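Local atomic coordinates of possible MarR-transcriptional regulator (Streptomyces coelicolor, PDB entry 4B8X), a protein that probably binds DNA as a winged-helix transcriptional regulator of the MarR family, though its biological role is unknown. Residues R15-Q18 with I19-E23; A36-E39 with A40-L44; V72-L75 with V76-G79; A107-R110 with D111-M115. All coordinates share one frame; numbering follows the deposited sequence. Where two conformers were deposited one is given.

Interaction 1. Residues R15-Q18 with I19-E23; sequences RAQQ and ILLGE
In the long helix 5-28, which takes part in the pairing of the two subunits, Arg15 and Ile19 touch one turn apart. The Arg15 chain leaves with CG anti to its carbonyl carbon and then bends at chi2 (-66°) and chi3 (-60°), which brings the guanidinium alongside Ile19 one turn on. Ile19 meets one face of that flat group: its CG1 lies 3.6 Å from Arg15 NH2, the two side chains crossing at about a right angle. At the guanidinium edge, in the Gln18 conformer described, NH1 of Arg15 gives a provisional bond of 2.9 Å to OE1 of Gln18, only 3° out of the guanidinium plane and on a lone pair of the amide oxygen. NH2 of Arg15 forms a salt bridge with Asp143 of the second subunit. On another side of the helix Gln17 and Leu21 run side by side, NE2 of Gln17 being 3.8 Å from CD2 of Leu21. Replacing Arg15 by alanine is likely to leave Asp143 of the second subunit without its charge mate and to remove the cover over Ile19 CG1. The salt bridge probably limits the rotation of the guanidinium while its face packs on aliphatic carbon, so one cation serves both polar and apolar neighbours.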
ATOM      1  N   ARG A  15       4.187   6.209  -1.268  1.00  9.33           N
ATOM      2  CA  ARG A  15       5.614   5.880  -1.214  1.00  9.52           C
ATOM      3  C   ARG A  15       6.006   5.374   0.155  1.00 10.02           C
ATOM      4  O   ARG A  15       6.732   4.402   0.243  1.00 10.14           O
ATOM      5  CB  ARG A  15       6.497   7.061  -1.653  1.00 10.69           C
ATOM      6  CG  ARG A  15       6.502   7.305  -3.158  1.00 11.78           C
ATOM      7  CD  ARG A  15       7.142   6.164  -3.919  1.00 13.08           C
ATOM      8  NE  ARG A  15       8.521   5.992  -3.503  1.00 13.58           N
ATOM      9  CZ  ARG A  15       9.125   4.838  -3.244  1.00 13.27           C
ATOM     10  NH1 ARG A  15       8.475   3.687  -3.349  1.00 14.66           N
ATOM     11  NH2 ARG A  15      10.390   4.831  -2.858  1.00 13.99           N
ATOM     12  N   ALA A  16       5.559   6.039   1.221  1.00  9.70           N
ATOM     13  CA  ALA A  16       5.914   5.591   2.553  1.00  9.63           C
ATOM     14  C   ALA A  16       5.432   4.165   2.776  1.00  9.90           C
ATOM     15  O   ALA A  16       6.147   3.339   3.358  1.00 10.16           O
ATOM     16  CB  ALA A  16       5.337   6.529   3.607  1.00 10.56           C
ATOM     17  N   GLN A  17       4.227   3.857   2.328  1.00  9.89           N
ATOM     18  CA  GLN A  17       3.691   2.523   2.513  1.00  9.70           C
ATOM     19  C   GLN A  17       4.549   1.495   1.767  1.00 10.39           C
ATOM     20  O   GLN A  17       4.812   0.416   2.294  1.00 10.69           O
ATOM     21  CB  GLN A  17       2.232   2.476   2.062  1.00 10.51           C
ATOM     22  CG  GLN A  17       1.572   1.135   2.333  1.00 12.17           C
ATOM     23  CD  GLN A  17       1.631   0.139   1.199  1.00 15.70           C
ATOM     24  OE1 GLN A  17       2.084   0.425   0.120  1.00 16.76           O
ATOM     25  NE2 GLN A  17       1.149  -1.068   1.470  1.00 19.89           N
ATOM     26  N   GLN A  18       4.967   1.818   0.542  1.00 10.29           N
ATOM     27  CA  GLN A  18       5.789   0.924  -0.264  0.50 10.91           C
ATOM     28  C   GLN A  18       7.132   0.667   0.384  1.00 10.47           C
ATOM     29  O   GLN A  18       7.607  -0.450   0.434  1.00 11.73           O
ATOM     30  CB  GLN A  18       5.995   1.514  -1.657  0.50 11.79           C
ATOM     31  CG  GLN A  18       4.760   1.405  -2.526  0.50 16.24           C
ATOM     32  CD  GLN A  18       4.655   2.510  -3.552  0.50 19.05           C
ATOM     33  OE1 GLN A  18       5.665   3.083  -3.966  0.50 18.31           O
ATOM     34  NE2 GLN A  18       3.418   2.835  -3.953  0.50 21.30           N
ATOM     35  N   ILE A  19       7.747   1.731   0.871  1.00 10.05           N
ATOM     36  CA  ILE A  19       9.054   1.640   1.483  1.00 10.18           C
ATOM     37  C   ILE A  19       8.964   0.768   2.743  1.00 10.74           C
ATOM     38  O   ILE A  19       9.736  -0.177   2.928  1.00 11.62           O
ATOM     39  CB  ILE A  19       9.546   3.049   1.836  1.00 10.50           C
ATOM     40  CG1 ILE A  19       9.859   3.859   0.562  1.00 10.94           C
ATOM     41  CG2 ILE A  19      10.765   2.977   2.739  1.00 12.44           C
ATOM     42  CD1 ILE A  19       9.937   5.359   0.812  1.00 12.07           C
ATOM     43  N   LEU A  20       8.012   1.067   3.618  1.00 10.48           N
ATOM     44  CA  LEU A  20       7.896   0.317   4.856  1.00 10.53           C
ATOM     45  C   LEU A  20       7.480  -1.129   4.605  1.00 10.63           C
ATOM     46  O   LEU A  20       8.004  -2.041   5.254  1.00 11.34           O
ATOM     47  CB  LEU A  20       6.915   1.009   5.814  1.00 10.58           C
ATOM     48  CG  LEU A  20       7.365   2.379   6.305  1.00 11.14           C
ATOM     49  CD1 LEU A  20       6.276   2.983   7.188  1.00 14.38           C
ATOM     50  CD2 LEU A  20       8.684   2.314   7.029  1.00 12.03           C
ATOM     51  N   LEU A  21       6.550  -1.363   3.684  1.00 10.76           N
ATOM     52  CA  LEU A  21       6.145  -2.727   3.391  1.00 11.33           C
ATOM     53  C   LEU A  21       7.345  -3.552   2.935  1.00 12.50           C
ATOM     54  O   LEU A  21       7.491  -4.704   3.336  1.00 12.80           O
ATOM     55  CB  LEU A  21       5.032  -2.757   2.351  1.00 12.98           C
ATOM     56  CG  LEU A  21       4.482  -4.138   2.012  1.00 15.23           C
ATOM     57  CD1 LEU A  21       3.893  -4.811   3.254  1.00 20.04           C
ATOM     58  CD2 LEU A  21       3.465  -4.028   0.894  1.00 18.48           C
ATOM     59  N   GLY A  22       8.197  -3.012   2.067  1.00 13.18           N
ATOM     60  CA  GLY A  22       9.373  -3.743   1.636  1.00 14.90           C
ATOM     61  C   GLY A  22      10.237  -4.151   2.817  1.00 14.28           C
ATOM     62  O   GLY A  22      10.718  -5.275   2.886  1.00 17.08           O
ATOM     63  N   GLU A  23      10.466  -3.225   3.742  1.00 12.82           N
ATOM     64  CA  GLU A  23      11.295  -3.489   4.916  0.50 13.50           C
ATOM     65  C   GLU A  23      10.690  -4.558   5.828  1.00 13.30           C
ATOM     66  O   GLU A  23      11.384  -5.480   6.253  1.00 15.14           O
ATOM     67  CB  GLU A  23      11.573  -2.197   5.703  0.50 14.81           C
ATOM     68  CG  GLU A  23      12.535  -1.228   5.009  0.50 17.89           C
ATOM     69  CD  GLU A  23      14.015  -1.508   5.257  0.50 22.81           C
ATOM     70  OE1 GLU A  23      14.398  -1.958   6.363  0.50 23.55           O
ATOM     71  OE2 GLU A  23      14.814  -1.260   4.329  0.50 28.97           O
TER

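Interaction 2. Residues A36-E39 with A40-L44; sequences ARYE and ALVLL
Tyr38 and Val42 make the chief side-chain contact of this helical turn, a CH-pi interaction. CG2 of Val42 lies over one face of the Tyr38 ring, 3.8 Å from the ring centroid and 23° off its normal. It is displaced toward the phenol end, where Tyr38 CZ is the nearest ring atom at 3.5 Å. The torsions explain the meeting: the Tyr38 ring leaves with CG anti to the backbone N (chi1 166°), while CG2 of Val42, anti to its own carbonyl carbon, lies on the side of Tyr38, 3.4 Å from Tyr38 O. Among the hydrogen bonds, four successive i to i+4 backbone links join 36-39 to 40-44; the one from Val42 N to Tyr38 O, 3.0 Å long, ties the same two residues that meet by CH-pi. The Tyr38 hydroxyl is hydrogen-bonded to Thr109 OG1, and Arg37 NH2 to Gly32 O. Packing on neighbouring elements holds the buried side: Leu41 rests on Val105 and Leu75, Ala40 on Thr71 and Leu61, and Leu43 on Leu52. Helix 35-45 thus lies among helices 54-61, 65-77 and 99-114 in the winged-helix fold of the MarR family.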
ATOM      1  N   ALA A  36       1.155  -9.185   5.603  1.00 13.97           N
ATOM      2  CA  ALA A  36      -0.284  -9.418   5.683  1.00 15.50           C
ATOM      3  C   ALA A  36      -0.590 -10.672   6.529  1.00 13.04           C
ATOM      4  O   ALA A  36      -1.525 -10.688   7.343  1.00 14.56           O
ATOM      5  CB  ALA A  36      -0.876  -9.557   4.282  1.00 17.82           C
ATOM      6  N   ARG A  37       0.173 -11.729   6.337  1.00 12.42           N
ATOM      7  CA  ARG A  37      -0.042 -12.937   7.124  1.00 12.62           C
ATOM      8  C   ARG A  37       0.355 -12.749   8.585  1.00 11.66           C
ATOM      9  O   ARG A  37      -0.314 -13.255   9.489  1.00 12.10           O
ATOM     10  CB  ARG A  37       0.665 -14.138   6.497  1.00 13.95           C
ATOM     11  CG  ARG A  37       0.095 -14.450   5.115  1.00 16.00           C
ATOM     12  CD  ARG A  37       0.285 -15.903   4.722  1.00 18.21           C
ATOM     13  NE  ARG A  37       1.672 -16.232   4.378  1.00 18.43           N
ATOM     14  CZ  ARG A  37       2.230 -16.040   3.183  1.00 18.75           C
ATOM     15  NH1 ARG A  37       1.558 -15.428   2.222  1.00 21.26           N
ATOM     16  NH2 ARG A  37       3.482 -16.410   2.971  1.00 21.17           N
ATOM     17  N   TYR A  38       1.421 -11.988   8.814  1.00 11.47           N
ATOM     18  CA  TYR A  38       1.825 -11.612  10.158  1.00 11.58           C
ATOM     19  C   TYR A  38       0.697 -10.865  10.856  1.00 11.16           C
ATOM     20  O   TYR A  38       0.378 -11.166  12.004  1.00 11.32           O
ATOM     21  CB  TYR A  38       3.118 -10.781  10.084  1.00 11.14           C
ATOM     22  CG  TYR A  38       3.437 -10.074  11.370  1.00 12.71           C
ATOM     23  CD1 TYR A  38       4.054 -10.763  12.413  1.00 12.25           C
ATOM     24  CD2 TYR A  38       3.116  -8.743  11.561  1.00 11.73           C
ATOM     25  CE1 TYR A  38       4.313 -10.129  13.606  1.00 12.26           C
ATOM     26  CE2 TYR A  38       3.354  -8.093  12.749  1.00 13.26           C
ATOM     27  CZ  TYR A  38       3.969  -8.780  13.762  1.00 12.07           C
ATOM     28  OH  TYR A  38       4.215  -8.137  14.933  1.00 14.87           O
ATOM     29  N   GLU A  39       0.099  -9.897  10.174  1.00 11.10           N
ATOM     30  CA  GLU A  39      -0.952  -9.104  10.792  1.00 12.51           C
ATOM     31  C   GLU A  39      -2.138  -9.970  11.197  1.00 11.76           C
ATOM     32  O   GLU A  39      -2.776  -9.733  12.223  1.00 12.08           O
ATOM     33  CB  GLU A  39      -1.416  -7.990   9.866  1.00 15.16           C
ATOM     34  CG  GLU A  39      -0.365  -6.923   9.579  1.00 18.11           C
ATOM     35  CD  GLU A  39      -0.810  -5.959   8.472  1.00 25.69           C
ATOM     36  OE1 GLU A  39      -0.971  -6.345   7.277  1.00 30.68           O
ATOM     37  OE2 GLU A  39      -0.990  -4.797   8.809  1.00 31.50           O
ATOM     38  N   ALA A  40      -2.462 -10.965  10.388  1.00 11.86           N
ATOM     39  CA  ALA A  40      -3.570 -11.869  10.728  1.00 11.16           C
ATOM     40  C   ALA A  40      -3.264 -12.676  12.007  1.00 11.20           C
ATOM     41  O   ALA A  40      -4.141 -12.856  12.880  1.00 11.97           O
ATOM     42  CB  ALA A  40      -3.880 -12.793   9.563  1.00 12.70           C
ATOM     43  N   LEU A  41      -2.035 -13.171  12.128  1.00 10.95           N
ATOM     44  CA  LEU A  41      -1.634 -13.895  13.331  1.00 10.84           C
ATOM     45  C   LEU A  41      -1.717 -12.979  14.549  1.00 10.81           C
ATOM     46  O   LEU A  41      -2.205 -13.391  15.612  1.00 11.86           O
ATOM     47  CB  LEU A  41      -0.222 -14.442  13.233  1.00 11.40           C
ATOM     48  CG  LEU A  41      -0.007 -15.574  12.231  1.00 12.19           C
ATOM     49  CD1 LEU A  41       1.459 -15.919  12.088  1.00 13.33           C
ATOM     50  CD2 LEU A  41      -0.795 -16.808  12.656  1.00 13.75           C
ATOM     51  N   VAL A  42      -1.231 -11.741  14.455  1.00 11.14           N
ATOM     52  CA  VAL A  42      -1.274 -10.838  15.596  1.00 11.14           C
ATOM     53  C   VAL A  42      -2.745 -10.632  16.005  1.00 11.66           C
ATOM     54  O   VAL A  42      -3.064 -10.650  17.194  1.00 13.00           O
ATOM     55  CB  VAL A  42      -0.609  -9.473  15.282  1.00 12.17           C
ATOM     56  CG1 VAL A  42      -0.864  -8.509  16.428  1.00 14.79           C
ATOM     57  CG2 VAL A  42       0.872  -9.661  15.049  1.00 13.33           C
ATOM     58  N   LEU A  43      -3.648 -10.421  15.043  1.00 11.36           N
ATOM     59  CA  LEU A  43      -5.047 -10.230  15.352  1.00 11.66           C
ATOM     60  C   LEU A  43      -5.566 -11.397  16.189  1.00 12.03           C
ATOM     61  O   LEU A  43      -6.286 -11.219  17.176  1.00 13.10           O
ATOM     62  CB  LEU A  43      -5.830 -10.081  14.057  1.00 14.20           C
ATOM     63  CG  LEU A  43      -7.353  -9.945  14.166  1.00 15.77           C
ATOM     64  CD1 LEU A  43      -7.804  -8.749  14.980  1.00 20.22           C
ATOM     65  CD2 LEU A  43      -7.977  -9.906  12.770  1.00 18.47           C
ATOM     66  N   LEU A  44      -5.252 -12.620  15.759  1.00 11.69           N
ATOM     67  CA  LEU A  44      -5.718 -13.793  16.498  1.00 12.51           C
ATOM     68  C   LEU A  44      -5.186 -13.825  17.944  1.00 12.63           C
ATOM     69  O   LEU A  44      -5.881 -14.259  18.847  1.00 13.90           O
ATOM     70  CB  LEU A  44      -5.382 -15.071  15.732  1.00 13.42           C
ATOM     71  CG  LEU A  44      -6.127 -15.245  14.405  1.00 12.91           C
ATOM     72  CD1 LEU A  44      -5.592 -16.477  13.697  1.00 15.01           C
ATOM     73  CD2 LEU A  44      -7.637 -15.328  14.633  1.00 15.62           C
TER

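Interaction 3. Residues V72-L75 with V76-G79; sequences VDRL and VRSG
The carbonyl oxygen of Arg74 accepts two hydrogen bonds at the end of helix 65-77. Ser78 N donates to Arg74 O over 3.2 Å, at an N-H...O angle of 142°, and a water donates to the same Arg74 O from 2.8 Å. In the Arg74 conformer described, that water also accepts from Arg74 NE at 2.9 Å, lying in the guanidinium plane at its edge; it is hydrogen-bonded to Ser78 OG as well. One solvent molecule thus links backbone, guanidinium and hydroxyl, and in this conformer may help to set the rotation of the Arg74 head group.

Arg77 stacks on the head group of the same conformer, an arrangement to be taken as provisional, with the two guanidinium planes 16° apart and their centres separated by 4.3 Å. The stack is offset: CD of Arg74 sits over the middle of the Arg77 guanidinium, 3.3 Å from Arg77 CZ, while NH1 of Arg77 lies over the Arg74 face near its rim. Bends at chi2 and chi3 of Arg74 bring its end over the Arg77 guanidinium, the two chains crossing at a slant. Two like charges meet here, and the offset and the water probably lessen the electrostatic cost.

Val76 N bonds Val72 O at 2.8 Å, and CG1 of Val72 approaches CG2 of Val76 loosely. Asp73 OD1 is paired with Lys83, and Leu75 packs on Val81. Gly79, with a phi of 75°, leaves the helix and sends its N to Val76 O at 2.9 Å. This is a Schellman motif, ending the helix just before strand 81-85 of the winged-helix domain.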
ATOM      1  N   VAL A  72      -5.321 -17.043   5.377  1.00 14.71           N
ATOM      2  CA  VAL A  72      -5.618 -18.103   6.348  1.00 16.61           C
ATOM      3  C   VAL A  72      -5.145 -19.436   5.815  1.00 16.54           C
ATOM      4  O   VAL A  72      -4.542 -20.215   6.546  1.00 16.88           O
ATOM      5  CB  VAL A  72      -7.123 -18.156   6.697  1.00 17.11           C
ATOM      6  CG1 VAL A  72      -7.504 -19.447   7.460  1.00 19.50           C
ATOM      7  CG2 VAL A  72      -7.526 -16.923   7.507  1.00 19.15           C
ATOM      8  N   ASP A  73      -5.408 -19.705   4.534  1.00 18.28           N
ATOM      9  CA  ASP A  73      -5.091 -21.026   3.984  1.00 17.90           C
ATOM     10  C   ASP A  73      -3.538 -21.164   3.926  1.00 15.39           C
ATOM     11  O   ASP A  73      -2.995 -22.243   4.192  1.00 18.49           O
ATOM     12  CB  ASP A  73      -5.864 -21.322   2.670  1.00 19.32           C
ATOM     13  CG  ASP A  73      -7.359 -21.713   2.913  1.00 23.53           C
ATOM     14  OD1 ASP A  73      -7.850 -21.696   4.059  1.00 30.43           O
ATOM     15  OD2 ASP A  73      -8.088 -22.048   1.931  1.00 25.91           O
ATOM     16  N   ARG A  74      -2.794 -20.092   3.639  1.00 18.29           N
ATOM     17  CA  ARG A  74      -1.326 -20.162   3.670  0.50 16.83           C
ATOM     18  C   ARG A  74      -0.786 -20.337   5.107  1.00 16.29           C
ATOM     19  O   ARG A  74       0.232 -20.988   5.325  1.00 20.27           O
ATOM     20  CB  ARG A  74      -0.698 -18.926   3.009  0.50 18.17           C
ATOM     21  CG  ARG A  74      -0.965 -18.787   1.513  0.50 16.92           C
ATOM     22  CD  ARG A  74      -0.102 -19.726   0.691  0.50 19.05           C
ATOM     23  NE  ARG A  74       1.298 -19.703   1.101  0.50 23.55           N
ATOM     24  CZ  ARG A  74       2.305 -19.289   0.338  0.50 23.60           C
ATOM     25  NH1 ARG A  74       2.090 -18.859  -0.901  0.50 27.40           N
ATOM     26  NH2 ARG A  74       3.538 -19.318   0.822  0.50 24.94           N
ATOM     27  N   LEU A  75      -1.478 -19.763   6.089  1.00 15.06           N
ATOM     28  CA  LEU A  75      -1.117 -19.956   7.492  1.00 14.16           C
ATOM     29  C   LEU A  75      -1.393 -21.409   7.891  1.00 14.52           C
ATOM     30  O   LEU A  75      -0.608 -22.000   8.642  1.00 15.46           O
ATOM     31  CB  LEU A  75      -1.837 -18.975   8.421  1.00 12.96           C
ATOM     32  CG  LEU A  75      -1.361 -17.522   8.269  1.00 12.82           C
ATOM     33  CD1 LEU A  75      -2.326 -16.571   8.982  1.00 14.47           C
ATOM     34  CD2 LEU A  75       0.061 -17.334   8.780  1.00 13.85           C
ATOM     35  N   VAL A  76      -2.492 -21.996   7.391  1.00 14.01           N
ATOM     36  CA  VAL A  76      -2.780 -23.412   7.643  1.00 15.56           C
ATOM     37  C   VAL A  76      -1.691 -24.280   7.004  1.00 14.70           C
ATOM     38  O   VAL A  76      -1.197 -25.221   7.622  1.00 16.43           O
ATOM     39  CB  VAL A  76      -4.162 -23.837   7.075  1.00 15.64           C
ATOM     40  CG1 VAL A  76      -4.342 -25.354   7.143  1.00 18.22           C
ATOM     41  CG2 VAL A  76      -5.276 -23.097   7.791  1.00 17.35           C
ATOM     42  N   ARG A  77      -1.336 -23.969   5.766  1.00 17.03           N
ATOM     43  CA  ARG A  77      -0.306 -24.729   5.064  1.00 16.83           C
ATOM     44  C   ARG A  77       0.994 -24.797   5.886  1.00 16.40           C
ATOM     45  O   ARG A  77       1.678 -25.833   5.932  1.00 20.14           O
ATOM     46  CB  ARG A  77      -0.091 -24.114   3.674  1.00 18.25           C
ATOM     47  CG  ARG A  77       0.695 -24.958   2.709  1.00 19.31           C
ATOM     48  CD  ARG A  77       1.069 -24.149   1.472  1.00 18.53           C
ATOM     49  NE  ARG A  77      -0.066 -23.589   0.732  1.00 17.77           N
ATOM     50  CZ  ARG A  77       0.058 -22.854  -0.380  1.00 19.24           C
ATOM     51  NH1 ARG A  77       1.268 -22.521  -0.851  1.00 22.28           N
ATOM     52  NH2 ARG A  77      -1.023 -22.403  -0.994  1.00 21.44           N
ATOM     53  N   SER A  78       1.292 -23.702   6.588  1.00 19.68           N
ATOM     54  CA  SER A  78       2.494 -23.582   7.422  1.00 18.74           C
ATOM     55  C   SER A  78       2.327 -24.130   8.872  1.00 18.54           C
ATOM     56  O   SER A  78       3.283 -24.072   9.678  1.00 20.54           O
ATOM     57  CB  SER A  78       2.945 -22.098   7.503  1.00 21.09           C
ATOM     58  OG  SER A  78       3.169 -21.529   6.206  1.00 29.67           O
ATOM     59  N   GLY A  79       1.139 -24.639   9.206  1.00 17.09           N
ATOM     60  CA  GLY A  79       0.869 -25.126  10.563  1.00 15.68           C
ATOM     61  C   GLY A  79       0.647 -24.079  11.634  1.00 15.41           C
ATOM     62  O   GLY A  79       0.692 -24.397  12.825  1.00 15.50           O
TER
HETATM   63  O   HOH W   1       2.311 -21.113   3.430  1.00 30.22           O

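Interaction 4. Residues A107-R110 with D111-M115; sequences AATR and DLMAM
Arg110, in the conformer described, reaches round to the carboxylate of Asp111 and holds one of its oxygens with two nitrogens. NH2 of Arg110 lies 2.9 Å from OD1 of Asp111 in a salt bridge, and NE of Arg110 donates to the same OD1 over 3.1 Å; both bonds are provisional to that conformer. The grip is side-on: OD1 sits at the guanidinium edge near its plane, whereas the carboxylate plane is turned 76° from that of the guanidinium. NE meets the oxygen nearly end-on to its C-O bond, and NH2 comes from the anti side, tilted out of the carboxylate plane. Arg110 starts with CG anti to its backbone N (chi1 -174°) and bends at chi2 and chi3, which turns its end forward to Asp111 and toward Ala114.

A water also bonds Asp111 OD1, donating from 2.8 Å, and gives its other bond to Ala107 O. The carboxylate is thereby tied to the preceding turn, whose Ala107 O also accepts from Asp111 N at 3.1 Å. OD2 of Asp111 is hydrogen-bonded to Tyr31 OH. With an alanine in place of Asp111, Arg110 would probably lose its charge partner, and Tyr31 OH and the water an acceptor.

Farther round the helix, Thr109 and Met113 lie side by side, CG2 of Thr109 being 4.0 Å from CG of Met113, while Thr109 OG1 bonds Val105 O.

Leu112 faces inward, packing on Val24, Val27 and Val28 of helix 5-28 and on Tyr38 of helix 35-45, while Met113 packs on Met7 of the second subunit; this end of helix 99-114 therefore lies beside both helices and near the dimer partner.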
ATOM      1  N   ALA A 107       8.296 -14.476  17.743  1.00 13.98           N
ATOM      2  CA  ALA A 107       9.622 -14.288  17.182  1.00 14.37           C
ATOM      3  C   ALA A 107       9.626 -13.171  16.137  1.00 14.30           C
ATOM      4  O   ALA A 107      10.536 -12.321  16.130  1.00 14.95           O
ATOM      5  CB  ALA A 107      10.136 -15.593  16.598  1.00 17.51           C
ATOM      6  N   ALA A 108       8.624 -13.169  15.258  1.00 12.76           N
ATOM      7  CA  ALA A 108       8.560 -12.143  14.216  1.00 13.35           C
ATOM      8  C   ALA A 108       8.361 -10.750  14.841  1.00 12.45           C
ATOM      9  O   ALA A 108       8.974  -9.782  14.384  1.00 13.00           O
ATOM     10  CB  ALA A 108       7.435 -12.492  13.242  1.00 14.43           C
ATOM     11  N   THR A 109       7.505 -10.647  15.856  1.00 13.13           N
ATOM     12  CA  THR A 109       7.299  -9.372  16.535  1.00 12.41           C
ATOM     13  C   THR A 109       8.576  -8.835  17.172  1.00 13.85           C
ATOM     14  O   THR A 109       8.869  -7.643  17.069  1.00 13.57           O
ATOM     15  CB  THR A 109       6.170  -9.463  17.567  1.00 15.22           C
ATOM     16  OG1 THR A 109       4.974  -9.820  16.872  1.00 15.91           O
ATOM     17  CG2 THR A 109       5.976  -8.145  18.334  1.00 16.74           C
ATOM     18  N   ARG A 110       9.336  -9.710  17.825  1.00 14.48           N
ATOM     19  CA  ARG A 110      10.597  -9.257  18.415  0.50 14.46           C
ATOM     20  C   ARG A 110      11.536  -8.710  17.346  1.00 14.02           C
ATOM     21  O   ARG A 110      12.148  -7.668  17.567  1.00 15.23           O
ATOM     22  CB  ARG A 110      11.298 -10.362  19.195  0.50 15.61           C
ATOM     23  CG  ARG A 110      12.535  -9.906  19.955  0.50 20.05           C
ATOM     24  CD  ARG A 110      13.715 -10.837  19.715  0.50 20.88           C
ATOM     25  NE  ARG A 110      14.310 -10.594  18.406  0.50 22.03           N
ATOM     26  CZ  ARG A 110      15.189  -9.636  18.148  0.50 22.24           C
ATOM     27  NH1 ARG A 110      15.615  -8.834  19.126  0.50 25.98           N
ATOM     28  NH2 ARG A 110      15.663  -9.494  16.915  0.50 24.12           N
ATOM     29  N   ASP A 111      11.622  -9.377  16.196  1.00 13.09           N
ATOM     30  CA  ASP A 111      12.471  -8.887  15.124  1.00 13.81           C
ATOM     31  C   ASP A 111      11.980  -7.536  14.580  1.00 12.12           C
ATOM     32  O   ASP A 111      12.784  -6.628  14.356  1.00 13.30           O
ATOM     33  CB  ASP A 111      12.523  -9.892  13.975  1.00 15.78           C
ATOM     34  CG  ASP A 111      13.338 -11.137  14.275  1.00 18.28           C
ATOM     35  OD1 ASP A 111      13.990 -11.212  15.335  1.00 20.60           O
ATOM     36  OD2 ASP A 111      13.299 -12.040  13.408  1.00 20.84           O
ATOM     37  N   LEU A 112      10.670  -7.406  14.349  1.00 12.10           N
ATOM     38  CA  LEU A 112      10.091  -6.151  13.838  1.00 11.30           C
ATOM     39  C   LEU A 112      10.321  -5.003  14.822  1.00 12.16           C
ATOM     40  O   LEU A 112      10.664  -3.882  14.432  1.00 13.33           O
ATOM     41  CB  LEU A 112       8.598  -6.319  13.530  1.00 10.74           C
ATOM     42  CG  LEU A 112       8.320  -7.197  12.318  1.00 10.57           C
ATOM     43  CD1 LEU A 112       6.918  -7.739  12.389  1.00 11.58           C
ATOM     44  CD2 LEU A 112       8.557  -6.387  11.057  1.00 12.31           C
ATOM     45  N   MET A 113      10.132  -5.281  16.110  1.00 12.56           N
ATOM     46  CA  MET A 113      10.333  -4.277  17.164  0.50 13.97           C
ATOM     47  C   MET A 113      11.786  -3.812  17.176  1.00 14.75           C
ATOM     48  O   MET A 113      12.071  -2.636  17.345  1.00 15.90           O
ATOM     49  CB  MET A 113       9.962  -4.841  18.546  0.50 14.84           C
ATOM     50  CG  MET A 113       8.479  -5.105  18.749  0.50 14.92           C
ATOM     51  SD  MET A 113       7.483  -3.618  18.973  0.50 19.00           S
ATOM     52  CE  MET A 113       7.942  -3.130  20.628  0.50 18.64           C
ATOM     53  N   ALA A 114      12.693  -4.757  16.997  1.00 14.18           N
ATOM     54  CA  ALA A 114      14.120  -4.443  17.011  1.00 16.07           C
ATOM     55  C   ALA A 114      14.502  -3.436  15.897  1.00 16.79           C
ATOM     56  O   ALA A 114      15.430  -2.653  16.067  1.00 20.85           O
ATOM     57  CB  ALA A 114      14.950  -5.720  16.889  1.00 18.93           C
ATOM     58  N   MET A 115      13.810  -3.466  14.756  1.00 15.25           N
ATOM     59  CA  MET A 115      14.031  -2.523  13.659  1.00 16.36           C
ATOM     60  C   MET A 115      12.950  -1.450  13.524  1.00 15.06           C
ATOM     61  O   MET A 115      12.900  -0.730  12.536  1.00 15.38           O
ATOM     62  CB  MET A 115      14.266  -3.250  12.316  1.00 17.18           C
ATOM     63  CG  MET A 115      13.293  -4.345  11.899  1.00 14.30           C
ATOM     64  SD  MET A 115      11.749  -3.725  11.244  1.00 13.80           S
ATOM     65  CE  MET A 115      12.274  -3.117   9.641  1.00 16.13           C
TER
HETATM   66  O   HOH W   2      13.108 -13.198  17.169  0.50 18.76           O

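All four are local contacts along a helix, 3 and 4 at its C-terminal end. The centre of interaction 2 lies about 5 Å from that of the chain; it is the most interior, and its side-chain contact is apolar. The centres of 1, 3 and 4 lie 13 to 16 Å out, with fewer buried residues, and each uses an arginine: bridged to the second subunit in 1, stacked on a like charge in 3, paired with a neighbouring carboxylate in 4. Interaction 2 touches 3 through Leu41 and Leu75, and 4 through Tyr38 with Ala108 and Leu112. Interaction 1 meets 4 at most through Glu23 packing on Met115, in one conformer of Glu23, and does not touch 2 or 3.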